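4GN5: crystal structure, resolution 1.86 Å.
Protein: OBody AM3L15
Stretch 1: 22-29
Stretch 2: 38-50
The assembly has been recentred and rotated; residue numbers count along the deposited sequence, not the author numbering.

Stretch 1 22-29: VVAGWVAH
Stretch 2, residues 38-50: IVKVSDREGGAAV

Two antiparallel strands of OBody AM3L15, one running through V27 to H29 and the other through I38 to S42, pair edge to edge, their axes 4.6 Å apart at closest approach and their N-to-C directions 123° apart. The chain turns a corner at G25 (phi/psi 174/-158), so the strand through V22 and V23 belongs to a different sheet or face. The register pairs W26 with S42 (CA-CA 5.5 Å), V27 with V41 (5.0 Å) and H29 with K40 (5.1 Å); the shift of one between the last two is a beta bulge, for which A28 adopts phi/psi -84/-29 while its neighbours stay extended.

Four backbone hydrogen bonds hold the pair. W26 and S42 exchange two, W26 N to S42 O at 2.7 Å and S42 N to W26 O at 3.1 Å. At the bulge, A28 N donates to K40 O (2.8 Å), whereas K40 N donates to H29 O (3.0 Å, nearly linear at 172°), so K40 is served by two successive residues. Three carbonyls also receive CA-H...O contacts: S42 O from G25 CA (3.1 Å), W26 O from V41 CA (3.4 Å) and H29 O from V39 CA (3.5 Å). V41 turns its own polar backbone the other way, V41 N to V50 O and V50 N to V41 O, both 3.0 Å.

G25 lacks a side chain where the strands close up: an ideal CB would lie 2.0 Å from S42 O, a clash. V27 (t) and V41 (t) share one face; V27 CG2 packs on V39 CG2 at 3.8 Å, and V23 CG2 (V23 is m) reaches V41 CG2 at 4.4 Å. W26, S42, H29 and K40 occupy the other face. The W26 indole (chi1 59°, chi2 94°) folds back along the second stretch, with S42 O and D43 N over one ring face, W26 CE2 3.7 Å from S42 CB, and W26 CH2 3.4 Å from E45 OE1. S42 (m) donates OG to A48 O at 2.8 Å, and A28 CB sits 3.4 Å from S42 OG. H29 (t, chi2 -89°) lies beside the extended K40 chain (m, t, t, t), H29 CB to K40 CG being 4.0 Å.

Water extends the polar network. One water accepts from A24 N (2.8 Å) and can donate to D43 OD2 (3.0 Å; D43 is p, chi2 11°), though other acceptors compete for its protons. A second bonds H29 ND1 (2.7 Å) and donates to I38 O (3.1 Å). H29 NE2, K40 NZ and both carboxylate oxygens of D43 find partners elsewhere in the structure. Beyond the strand, a type II turn from R44 to G47 is closed by G47 N to R44 O at 3.0 Å, with G46 at positive phi (59/25).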

ATOM      1  N   VAL A  22     -20.898  -6.810   5.357  1.00 26.68           N
ATOM      2  CA  VAL A  22     -20.789  -5.549   6.048  1.00 29.34           C
ATOM      3  C   VAL A  22     -20.031  -5.838   7.334  1.00 31.41           C
ATOM      4  O   VAL A  22     -20.447  -6.700   8.104  1.00 29.63           O
ATOM      5  CB  VAL A  22     -22.176  -4.871   6.332  1.00 31.64           C
ATOM      6  CG1 VAL A  22     -21.997  -3.593   7.169  1.00 35.58           C
ATOM      7  CG2 VAL A  22     -22.969  -4.582   5.025  1.00 25.89           C
ATOM      8  N   VAL A  23     -18.908  -5.141   7.538  1.00 25.66           N
ATOM      9  CA  VAL A  23     -18.174  -5.267   8.785  1.00 25.00           C
ATOM     10  C   VAL A  23     -18.317  -3.979   9.588  1.00 22.73           C
ATOM     11  O   VAL A  23     -18.560  -2.907   9.028  1.00 25.74           O
ATOM     12  CB  VAL A  23     -16.669  -5.669   8.594  1.00 19.15           C
ATOM     13  CG1 VAL A  23     -16.573  -7.042   7.969  1.00 25.26           C
ATOM     14  CG2 VAL A  23     -15.916  -4.630   7.730  1.00 23.48           C
ATOM     15  N   ALA A  24     -18.188  -4.120  10.903  1.00 27.32           N
ATOM     16  CA  ALA A  24     -18.361  -3.030  11.873  1.00 31.19           C
ATOM     17  C   ALA A  24     -17.360  -3.249  13.025  1.00 25.13           C
ATOM     18  O   ALA A  24     -17.307  -4.322  13.603  1.00 25.91           O
ATOM     19  CB  ALA A  24     -19.798  -3.012  12.392  1.00 28.70           C
ATOM     20  N   GLY A  25     -16.588  -2.235  13.378  1.00 23.66           N
ATOM     21  CA  GLY A  25     -15.596  -2.443  14.439  1.00 23.01           C
ATOM     22  C   GLY A  25     -14.800  -1.161  14.483  1.00 29.41           C
ATOM     23  O   GLY A  25     -15.306  -0.106  14.052  1.00 29.50           O
ATOM     24  N   TRP A  26     -13.589  -1.211  15.008  1.00 20.16           N
ATOM     25  CA  TRP A  26     -12.791  -0.011  15.019  1.00 27.09           C
ATOM     26  C   TRP A  26     -11.677  -0.058  13.989  1.00 22.74           C
ATOM     27  O   TRP A  26     -11.324  -1.128  13.466  1.00 19.23           O
ATOM     28  CB  TRP A  26     -12.223   0.284  16.418  1.00 26.70           C
ATOM     29  CG  TRP A  26     -11.364  -0.822  16.958  1.00 25.13           C
ATOM     30  CD1 TRP A  26      -9.982  -0.941  16.863  1.00 21.54           C
ATOM     31  CD2 TRP A  26     -11.834  -1.994  17.644  1.00 22.93           C
ATOM     32  NE1 TRP A  26      -9.587  -2.145  17.461  1.00 26.63           N
ATOM     33  CE2 TRP A  26     -10.692  -2.781  17.969  1.00 25.18           C
ATOM     34  CE3 TRP A  26     -13.110  -2.419  18.090  1.00 23.23           C
ATOM     35  CZ2 TRP A  26     -10.787  -3.983  18.696  1.00 22.91           C
ATOM     36  CZ3 TRP A  26     -13.201  -3.611  18.838  1.00 28.61           C
ATOM     37  CH2 TRP A  26     -12.040  -4.388  19.107  1.00 25.73           C
ATOM     38  N   VAL A  27     -11.085   1.110  13.742  1.00 22.01           N
ATOM     39  CA  VAL A  27      -9.942   1.166  12.818  1.00 26.40           C
ATOM     40  C   VAL A  27      -8.705   0.693  13.565  1.00 20.66           C
ATOM     41  O   VAL A  27      -8.269   1.350  14.501  1.00 23.42           O
ATOM     42  CB  VAL A  27      -9.776   2.558  12.166  1.00 23.25           C
ATOM     43  CG1 VAL A  27      -8.410   2.624  11.472  1.00 22.82           C
ATOM     44  CG2 VAL A  27     -10.969   2.806  11.152  1.00 26.74           C
ATOM     45  N   ALA A  28      -8.200  -0.490  13.201  1.00 18.71           N
ATOM     46  CA  ALA A  28      -6.996  -1.058  13.853  1.00 18.34           C
ATOM     47  C   ALA A  28      -5.717  -0.489  13.227  1.00 21.36           C
ATOM     48  O   ALA A  28      -4.663  -0.457  13.871  1.00 23.58           O
ATOM     49  CB  ALA A  28      -6.975  -2.583  13.670  1.00 23.45           C
ATOM     50  N   HIS A  29      -5.771  -0.110  11.949  1.00 17.69           N
ATOM     51  CA  HIS A  29      -4.538   0.317  11.259  1.00 20.61           C
ATOM     52  C   HIS A  29      -4.914   1.055   9.989  1.00 20.23           C
ATOM     53  O   HIS A  29      -5.937   0.730   9.374  1.00 23.64           O
ATOM     54  CB  HIS A  29      -3.676  -0.924  10.853  1.00 25.58           C
ATOM     55  CG  HIS A  29      -2.311  -0.562  10.323  1.00 26.77           C
ATOM     56  ND1 HIS A  29      -2.062  -0.302   8.986  1.00 20.70           N
ATOM     57  CD2 HIS A  29      -1.118  -0.442  10.960  1.00 31.90           C
ATOM     58  CE1 HIS A  29      -0.778  -0.013   8.827  1.00 31.85           C
ATOM     59  NE2 HIS A  29      -0.181  -0.092  10.010  1.00 32.70           N
ATOM     60  N   ILE A  38      -5.127   1.331   2.688  1.00 20.12           N
ATOM     61  CA  ILE A  38      -5.683   0.148   3.344  1.00 13.83           C
ATOM     62  C   ILE A  38      -6.121   0.541   4.747  1.00 19.68           C
ATOM     63  O   ILE A  38      -5.375   1.176   5.477  1.00 19.21           O
ATOM     64  CB  ILE A  38      -4.647  -0.998   3.402  1.00 15.41           C
ATOM     65  CG1 ILE A  38      -4.133  -1.334   1.985  1.00 13.23           C
ATOM     66  CG2 ILE A  38      -5.245  -2.236   4.067  1.00 17.19           C
ATOM     67  CD1 ILE A  38      -2.722  -2.114   1.959  1.00 12.44           C
ATOM     68  N   VAL A  39      -7.354   0.201   5.103  1.00 19.59           N
ATOM     69  CA  VAL A  39      -7.829   0.338   6.457  1.00 18.17           C
ATOM     70  C   VAL A  39      -8.132  -1.096   6.947  1.00 17.28           C
ATOM     71  O   VAL A  39      -8.822  -1.889   6.248  1.00 17.34           O
ATOM     72  CB  VAL A  39      -9.052   1.314   6.568  1.00 24.38           C
ATOM     73  CG1 VAL A  39      -9.996   1.098   5.460  1.00 21.09           C
ATOM     74  CG2 VAL A  39      -9.831   1.144   7.934  1.00 21.28           C
ATOM     75  N   LYS A  40      -7.575  -1.433   8.117  1.00 18.21           N
ATOM     76  CA  LYS A  40      -7.807  -2.732   8.731  1.00 17.79           C
ATOM     77  C   LYS A  40      -8.821  -2.564   9.877  1.00 18.12           C
ATOM     78  O   LYS A  40      -8.684  -1.636  10.662  1.00 18.66           O
ATOM     79  CB  LYS A  40      -6.496  -3.281   9.249  1.00 17.10           C
ATOM     80  CG  LYS A  40      -5.411  -3.316   8.212  1.00 18.37           C
ATOM     81  CD  LYS A  40      -4.266  -4.225   8.714  1.00 19.07           C
ATOM     82  CE  LYS A  40      -3.178  -4.098   7.659  1.00 19.10           C
ATOM     83  NZ  LYS A  40      -2.124  -5.087   7.928  1.00 17.32           N
ATOM     84  N   VAL A  41      -9.809  -3.455   9.948  1.00 16.34           N
ATOM     85  CA  VAL A  41     -10.945  -3.357  10.911  1.00 17.34           C
ATOM     86  C   VAL A  41     -10.873  -4.497  11.884  1.00 16.82           C
ATOM     87  O   VAL A  41     -10.721  -5.660  11.488  1.00 17.76           O
ATOM     88  CB  VAL A  41     -12.360  -3.436  10.202  1.00 20.86           C
ATOM     89  CG1 VAL A  41     -13.540  -3.288  11.217  1.00 17.70           C
ATOM     90  CG2 VAL A  41     -12.448  -2.346   9.197  1.00 21.35           C
ATOM     91  N   SER A  42     -11.018  -4.162  13.167  1.00 20.20           N
ATOM     92  CA  SER A  42     -11.110  -5.176  14.183  1.00 21.33           C
ATOM     93  C   SER A  42     -12.408  -4.972  14.932  1.00 21.05           C
ATOM     94  O   SER A  42     -12.878  -3.844  15.066  1.00 20.64           O
ATOM     95  CB  SER A  42      -9.916  -5.097  15.146  1.00 22.54           C
ATOM     96  OG  SER A  42      -8.715  -5.413  14.428  1.00 23.58           O
ATOM     97  N   ASP A  43     -12.986  -6.089  15.383  1.00 20.63           N
ATOM     98  CA  ASP A  43     -14.111  -6.019  16.285  1.00 22.51           C
ATOM     99  C   ASP A  43     -13.995  -6.875  17.551  1.00 28.30           C
ATOM    100  O   ASP A  43     -14.942  -6.948  18.356  1.00 25.71           O
ATOM    101  CB  ASP A  43     -15.377  -6.384  15.528  1.00 25.13           C
ATOM    102  CG  ASP A  43     -15.273  -7.722  14.832  1.00 29.45           C
ATOM    103  OD1 ASP A  43     -14.324  -8.524  15.053  1.00 23.97           O
ATOM    104  OD2 ASP A  43     -16.199  -7.954  14.066  1.00 24.49           O
ATOM    105  N   ARG A  44     -12.846  -7.504  17.725  1.00 22.68           N
ATOM    106  CA  ARG A  44     -12.621  -8.323  18.892  1.00 29.06           C
ATOM    107  C   ARG A  44     -11.223  -7.979  19.418  1.00 25.33           C
ATOM    108  O   ARG A  44     -10.270  -7.806  18.616  1.00 23.63           O
ATOM    109  CB  ARG A  44     -12.730  -9.791  18.485  1.00 33.44           C
ATOM    110  CG  ARG A  44     -12.622 -10.708  19.640  1.00 34.14           C
ATOM    111  CD  ARG A  44     -12.851 -12.147  19.283  1.00 23.40           C
ATOM    112  NE  ARG A  44     -12.553 -12.922  20.491  1.00 27.27           N
ATOM    113  CZ  ARG A  44     -11.619 -13.864  20.584  1.00 24.34           C
ATOM    114  NH1 ARG A  44     -11.453 -14.490  21.749  1.00 24.01           N
ATOM    115  NH2 ARG A  44     -10.888 -14.226  19.497  1.00 20.93           N
ATOM    116  N   GLU A  45     -11.078  -7.841  20.736  1.00 18.62           N
ATOM    117  CA  GLU A  45      -9.763  -7.516  21.280  1.00 22.20           C
ATOM    118  C   GLU A  45      -8.737  -8.636  21.010  1.00 25.88           C
ATOM    119  O   GLU A  45      -9.042  -9.807  21.277  1.00 23.39           O
ATOM    120  CB  GLU A  45      -9.830  -7.265  22.797  1.00 24.23           C
ATOM    121  CG  GLU A  45     -10.856  -6.191  23.206  1.00 30.10           C
ATOM    122  CD  GLU A  45     -10.523  -4.812  22.675  1.00 37.48           C
ATOM    123  OE1 GLU A  45     -11.503  -4.068  22.430  1.00 36.39           O
ATOM    124  OE2 GLU A  45      -9.323  -4.458  22.521  1.00 34.13           O
ATOM    125  N   GLY A  46      -7.546  -8.277  20.504  1.00 26.00           N
ATOM    126  CA  GLY A  46      -6.501  -9.261  20.064  1.00 28.07           C
ATOM    127  C   GLY A  46      -6.998 -10.205  18.953  1.00 27.62           C
ATOM    128  O   GLY A  46      -6.523 -11.332  18.804  1.00 27.87           O
ATOM    129  N   GLY A  47      -7.989  -9.742  18.194  1.00 28.64           N
ATOM    130  CA  GLY A  47      -8.621 -10.545  17.142  1.00 24.19           C
ATOM    131  C   GLY A  47      -8.088 -10.173  15.747  1.00 21.89           C
ATOM    132  O   GLY A  47      -7.030  -9.571  15.628  1.00 21.32           O
ATOM    133  N   ALA A  48      -8.837 -10.556  14.708  1.00 22.07           N
ATOM    134  CA  ALA A  48      -8.480 -10.257  13.288  1.00 24.05           C
ATOM    135  C   ALA A  48      -8.474  -8.768  13.031  1.00 26.54           C
ATOM    136  O   ALA A  48      -9.177  -8.048  13.704  1.00 21.82           O
ATOM    137  CB  ALA A  48      -9.503 -10.876  12.358  1.00 21.17           C
ATOM    138  N   ALA A  49      -7.720  -8.353  12.011  1.00 17.61           N
ATOM    139  CA  ALA A  49      -7.694  -6.983  11.523  1.00 17.83           C
ATOM    140  C   ALA A  49      -7.832  -7.148  10.025  1.00 24.03           C
ATOM    141  O   ALA A  49      -6.829  -7.252   9.344  1.00 17.53           O
ATOM    142  CB  ALA A  49      -6.330  -6.339  11.879  1.00 20.51           C
ATOM    143  N   VAL A  50      -9.072  -7.182   9.518  1.00 21.26           N
ATOM    144  CA  VAL A  50      -9.335  -7.540   8.119  1.00 13.91           C
ATOM    145  C   VAL A  50      -9.028  -6.336   7.224  1.00 16.48           C
ATOM    146  O   VAL A  50      -9.468  -5.207   7.510  1.00 20.01           O
ATOM    147  CB  VAL A  50     -10.758  -8.041   7.958  1.00 18.01           C
ATOM    148  CG1 VAL A  50     -11.769  -6.944   8.266  1.00 20.86           C
ATOM    149  CG2 VAL A  50     -10.959  -8.599   6.572  1.00 21.55           C
TER
HETATM  150  O   HOH W   1     -17.577  -6.735  11.662  1.00 28.09           O
HETATM  151  O   HOH W   2      -3.494  -0.854   6.783  1.00 30.00           O